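Local coordinates for protein putative Chlorite dismutase TA0507 (Thermoplasma acidophilum, PDB 3DTZ) that is of unknown function but belongs to the chlorite dismutase family and probably binds heme, possibly acting as an oxidoreductase, at residues Y83-N87 with P88-I92; A216-R219 with K220-K224. One frame throughout, in Å; residues are numbered along the deposited sequence. Where two conformers were deposited one is given.

In the fold
Both contacts are short-range and each sits where a helix or helical turn meets a strand of the antiparallel sheet. Contact 1 (83-87 with 88-92) joins strand 79-85 to helix 88-102. It lies in the first of two ferredoxin-like halves, as is usual in chlorite dismutase relatives. Contact 2 (216-219 with 220-224) follows helix 203-213 in the second half and leads into the short strand 222-223, which pairs with strand 139-147. The centres of contacts 1 and 2 lie about 31 Å apart. Their nearest atoms are about 19 Å apart, so they do not touch. Each reaches a different neighbouring subunit of the five-chain assembly. Neither contact can be placed with confidence relative to the probable heme site.

Contact 1. Residues Y83-N87 with P88-I92; sequences YSSRN and PDLMI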
loop_
_atom_site.group_PDB
_atom_site.type_symbol
_atom_site.label_atom_id
_atom_site.label_comp_id
_atom_site.label_asym_id
_atom_site.label_seq_id
_atom_site.Cartn_x
_atom_site.Cartn_y
_atom_site.Cartn_z
ATOM N N TYR D 83 -17.041 -13.440 15.814
ATOM C CA TYR D 83 -17.304 -14.239 17.037
ATOM C C TYR D 83 -16.865 -13.460 18.270
ATOM O O TYR D 83 -16.023 -12.541 18.156
ATOM C CB TYR D 83 -16.577 -15.598 16.998
ATOM C CG TYR D 83 -15.110 -15.509 16.693
ATOM C CD1 TYR D 83 -14.166 -15.335 17.711
ATOM C CD2 TYR D 83 -14.662 -15.529 15.364
ATOM C CE1 TYR D 83 -12.785 -15.235 17.392
ATOM C CE2 TYR D 83 -13.330 -15.431 15.049
ATOM C CZ TYR D 83 -12.400 -15.287 16.057
ATOM O OH TYR D 83 -11.081 -15.164 15.691
ATOM N N SER D 84 -17.384 -13.870 19.429
ATOM C CA SER D 84 -17.169 -13.147 20.694
ATOM C C SER D 84 -17.015 -14.122 21.862
ATOM O O SER D 84 -17.605 -15.189 21.842
ATOM C CB SER D 84 -18.332 -12.187 20.975
ATOM O OG SER D 84 -18.752 -11.499 19.799
ATOM N N SER D 85 -16.250 -13.726 22.882
ATOM C CA SER D 85 -16.037 -14.541 24.091
ATOM C C SER D 85 -15.441 -13.667 25.189
ATOM O O SER D 85 -14.714 -12.740 24.893
ATOM C CB SER D 85 -15.019 -15.663 23.827
ATOM O OG SER D 85 -14.824 -16.474 25.009
ATOM N N ARG D 86 -15.741 -13.981 26.449
ATOM C CA ARG D 86 -15.062 -13.330 27.566
ATOM C C ARG D 86 -13.660 -13.887 27.762
ATOM O O ARG D 86 -12.859 -13.285 28.475
ATOM C CB ARG D 86 -15.875 -13.459 28.866
ATOM C CG ARG D 86 -17.139 -12.622 28.853
ATOM C CD ARG D 86 -17.807 -12.523 30.217
ATOM N NE ARG D 86 -18.885 -11.537 30.152
ATOM C CZ ARG D 86 -20.151 -11.799 29.830
ATOM N NH1 ARG D 86 -20.550 -13.044 29.565
ATOM N NH2 ARG D 86 -21.039 -10.801 29.791
ATOM N N ASN D 87 -13.363 -15.011 27.107
ATOM C CA ASN D 87 -12.087 -15.734 27.323
ATOM C C ASN D 87 -11.066 -15.410 26.226
ATOM O O ASN D 87 -11.219 -15.864 25.088
ATOM C CB ASN D 87 -12.317 -17.254 27.394
ATOM C CG ASN D 87 -11.080 -18.020 27.890
ATOM O OD1 ASN D 87 -9.946 -17.576 27.718
ATOM N ND2 ASN D 87 -11.311 -19.164 28.527
ATOM N N PRO D 88 -10.004 -14.665 26.574
ATOM C CA PRO D 88 -9.010 -14.267 25.565
ATOM C C PRO D 88 -8.204 -15.443 24.993
ATOM O O PRO D 88 -7.697 -15.350 23.876
ATOM C CB PRO D 88 -8.120 -13.262 26.307
ATOM C CG PRO D 88 -8.273 -13.577 27.736
ATOM C CD PRO D 88 -9.658 -14.178 27.921
ATOM N N ASP D 89 -8.132 -16.539 25.750
ATOM C CA ASP D 89 -7.545 -17.814 25.313
ATOM C C ASP D 89 -8.415 -18.460 24.250
ATOM O O ASP D 89 -7.921 -18.964 23.246
ATOM C CB ASP D 89 -7.346 -18.747 26.536
ATOM C CG ASP D 89 -6.849 -20.160 26.162
ATOM O OD1 ASP D 89 -5.832 -20.278 25.437
ATOM O OD2 ASP D 89 -7.476 -21.154 26.620
ATOM N N LEU D 90 -9.724 -18.429 24.449
ATOM C CA LEU D 90 -10.631 -18.861 23.396
ATOM C C LEU D 90 -10.530 -17.987 22.152
ATOM O O LEU D 90 -10.757 -18.468 21.057
ATOM C CB LEU D 90 -12.071 -18.944 23.903
ATOM C CG LEU D 90 -12.329 -20.018 24.986
ATOM C CD1 LEU D 90 -13.801 -20.065 25.253
ATOM C CD2 LEU D 90 -11.812 -21.391 24.530
HETATM N N MSE D 91 -10.202 -16.707 22.316
HETATM C CA MSE D 91 -10.122 -15.808 21.155
HETATM C C MSE D 91 -8.924 -16.190 20.269
HETATM O O MSE D 91 -9.033 -16.217 19.038
HETATM C CB MSE D 91 -10.059 -14.322 21.586
HETATM C CG MSE D 91 -11.353 -13.817 22.294
HETATM SE SE MSE D 91 -12.951 -14.056 21.195
HETATM C CE MSE D 91 -12.709 -12.651 19.908
ATOM N N ILE D 92 -7.785 -16.478 20.890
ATOM C CA ILE D 92 -6.601 -16.852 20.081
ATOM C C ILE D 92 -6.797 -18.262 19.470
ATOM O O ILE D 92 -6.460 -18.502 18.300
ATOM C CB ILE D 92 -5.269 -16.696 20.867
ATOM C CG1 ILE D 92 -4.066 -17.084 19.968
ATOM C CG2 ILE D 92 -5.253 -17.495 22.159
ATOM C CD1 ILE D 92 -3.950 -16.202 18.764
HETATM O O HOH W 1 -9.578 -13.933 17.689
HETATM O O HOH W 2 -9.136 -21.256 28.427
#
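Asn87 caps helix 88-102 at its N-terminus, just after strand 79-85. This is the beta3-alpha2 connection of a ferredoxin-like fold. The short axes of strand 83-85 and helix 88-92 run nearly antiparallel, at 152°.

Hydrogen bonds form the cap. Asn87 OD1 accepts from Asp89 N at 2.9 Å, with the donor tilted from the carbonyl plane, and more weakly from Leu90 N. CG of Asn87 stands anti to the backbone N (chi1 -169°), which brings OD1 within bonding distance of N-H groups at the helix start. The first regular helical bond, Met91 N to Asn87 O, is 3.1 Å long. Before the cap, Asn87 N donates to Ser85 OG at 2.9 Å, an ST turn; that hydroxyl also bonds Gly63 O.

Apolar contacts fill the angle between strand and helix. The selenomethionine at Met91 bends back at chi2 and chi3 towards the strand. Its SE lies 3.7 Å from Ser85 CB and at the edge of the Tyr83 ring, a Met-aromatic contact. Its CE is 3.6 Å from Tyr83 CE1. Leu90 CG rests 3.7 Å from Asn87 CB, the two side chains crossing at about a right angle.

Pro88 O is hydrogen-bonded to the OH of Tyr73 of a neighbouring subunit.

Waters add two bridges. One joins Asn87 ND2 to Asp89 OD2. The other donates to Met91 O at 2.7 Å and is hydrogen-bonded to Tyr83 OH.

Contact 2. Residues A216-R219 with K220-K224; sequences ARAR and KWIIK
Arg219 and Ile222 meet across a run of overlapping turns with i+3 to i backbone bonds, which leads into strand 222-223. Lys220 N binds Arg217 O, Trp221 N binds Ala218 O, and Ile222 N binds Arg219 O at 3.2 Å.

Arg219 bends at chi2 and chi3 (-58° and -53°). This brings one face of its guanidinium against Ile222 CG2, which sits toward the rim of the group, 3.8 Å from Arg219 NH1. Its charge is paired with Glu225.

Ile222 also lays CG1 3.4 Å from Ala218 O. An alanine here has no CG2, CG1 or CD1, so the Arg219 guanidinium would be likely to turn more freely and a gap would probably open beside Ala218. Beyond the contact, Ile222 packs on Met145 and Lys147 of strand 139-147.

Lys220 runs back along the turn, with CB and CG both 3.4 Å from Arg217 O. It also packs on Leu153 of the third subunit. The Trp221 ring lies close by, with CZ3 3.2 Å from Arg217 O. A water accepts from Lys220 NZ at 2.7 Å and, weakly, from NH1 of Arg217, whose NH2 pairs with Glu161. Another water donates to Arg219 O at 2.6 Å and to Ile222 O.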
loop_
_atom_site.group_PDB
_atom_site.type_symbol
_atom_site.label_atom_id
_atom_site.label_comp_id
_atom_site.label_asym_id
_atom_site.label_seq_id
_atom_site.Cartn_x
_atom_site.Cartn_y
_atom_site.Cartn_z
ATOM N N ALA D 216 -23.455 15.479 12.055
ATOM C CA ALA D 216 -23.012 15.614 13.450
ATOM C C ALA D 216 -21.595 16.202 13.575
ATOM O O ALA D 216 -20.695 15.835 12.814
ATOM C CB ALA D 216 -23.085 14.274 14.152
ATOM N N ARG D 217 -21.412 17.108 14.541
ATOM C CA ARG D 217 -20.113 17.707 14.846
ATOM C C ARG D 217 -19.021 16.653 15.127
ATOM O O ARG D 217 -17.835 16.887 14.839
ATOM C CB ARG D 217 -20.211 18.646 16.068
ATOM C CG ARG D 217 -21.110 19.861 15.913
ATOM C CD ARG D 217 -20.915 20.826 17.112
ATOM N NE ARG D 217 -21.673 20.404 18.297
ATOM C CZ ARG D 217 -21.281 20.564 19.561
ATOM N NH1 ARG D 217 -20.112 21.125 19.847
ATOM N NH2 ARG D 217 -22.061 20.151 20.556
ATOM N N ALA D 218 -19.435 15.517 15.693
ATOM C CA ALA D 218 -18.528 14.379 15.987
ATOM C C ALA D 218 -17.637 14.020 14.793
ATOM O O ALA D 218 -16.468 13.676 14.966
ATOM C CB ALA D 218 -19.328 13.158 16.450
ATOM N N ARG D 219 -18.182 14.152 13.579
ATOM C CA ARG D 219 -17.442 13.852 12.335
ATOM C C ARG D 219 -16.110 14.602 12.179
ATOM O O ARG D 219 -15.184 14.109 11.515
ATOM C CB ARG D 219 -18.315 14.138 11.119
ATOM C CG ARG D 219 -19.568 13.265 11.042
ATOM C CD ARG D 219 -19.253 11.766 11.027
ATOM N NE ARG D 219 -18.286 11.371 9.995
ATOM C CZ ARG D 219 -17.823 10.124 9.826
ATOM N NH1 ARG D 219 -18.249 9.121 10.601
ATOM N NH2 ARG D 219 -16.943 9.861 8.860
ATOM N N LYS D 220 -16.023 15.783 12.788
ATOM C CA LYS D 220 -14.849 16.635 12.635
ATOM C C LYS D 220 -13.587 15.953 13.173
ATOM O O LYS D 220 -12.483 16.255 12.722
ATOM C CB LYS D 220 -15.052 17.988 13.331
ATOM C CG LYS D 220 -16.087 18.890 12.654
ATOM C CD LYS D 220 -16.105 20.284 13.249
ATOM C CE LYS D 220 -16.898 20.356 14.542
ATOM N NZ LYS D 220 -16.868 21.771 15.069
ATOM N N TRP D 221 -13.767 15.028 14.118
ATOM C CA TRP D 221 -12.642 14.352 14.750
ATOM C C TRP D 221 -12.481 12.887 14.330
ATOM O O TRP D 221 -11.542 12.226 14.780
ATOM C CB TRP D 221 -12.745 14.430 16.276
ATOM C CG TRP D 221 -12.647 15.826 16.835
ATOM C CD1 TRP D 221 -11.514 16.495 17.199
ATOM C CD2 TRP D 221 -13.741 16.700 17.110
ATOM N NE1 TRP D 221 -11.838 17.758 17.683
ATOM C CE2 TRP D 221 -13.202 17.898 17.645
ATOM C CE3 TRP D 221 -15.130 16.588 16.960
ATOM C CZ2 TRP D 221 -14.003 18.980 18.005
ATOM C CZ3 TRP D 221 -15.922 17.654 17.332
ATOM C CH2 TRP D 221 -15.360 18.836 17.852
ATOM N N ILE D 222 -13.386 12.391 13.489
ATOM C CA ILE D 222 -13.405 10.965 13.123
ATOM C C ILE D 222 -12.545 10.714 11.882
ATOM O O ILE D 222 -12.641 11.455 10.871
ATOM C CB ILE D 222 -14.851 10.458 12.922
ATOM C CG1 ILE D 222 -15.568 10.452 14.272
ATOM C CG2 ILE D 222 -14.865 9.062 12.231
ATOM C CD1 ILE D 222 -17.073 10.158 14.216
ATOM N N ILE D 223 -11.676 9.707 11.970
ATOM C CA ILE D 223 -10.833 9.309 10.837
ATOM C C ILE D 223 -10.770 7.772 10.619
ATOM O O ILE D 223 -11.279 6.987 11.432
ATOM C CB ILE D 223 -9.376 9.889 10.960
ATOM C CG1 ILE D 223 -8.703 9.445 12.259
ATOM C CG2 ILE D 223 -9.366 11.447 10.845
ATOM C CD1 ILE D 223 -7.252 9.860 12.384
ATOM N N LYS D 224 -10.126 7.382 9.510
ATOM C CA LYS D 224 -9.664 6.006 9.217
ATOM C C LYS D 224 -10.720 4.869 9.286
ATOM O O LYS D 224 -10.442 3.736 9.758
ATOM C CB LYS D 224 -8.370 5.693 10.009
ATOM C CG LYS D 224 -7.228 6.620 9.578
ATOM C CD LYS D 224 -5.846 6.130 9.979
ATOM C CE LYS D 224 -5.323 6.863 11.205
ATOM N NZ LYS D 224 -5.960 6.361 12.454
HETATM O O HOH W 3 -17.747 21.845 17.609
HETATM O O HOH W 4 -15.150 12.544 9.386
#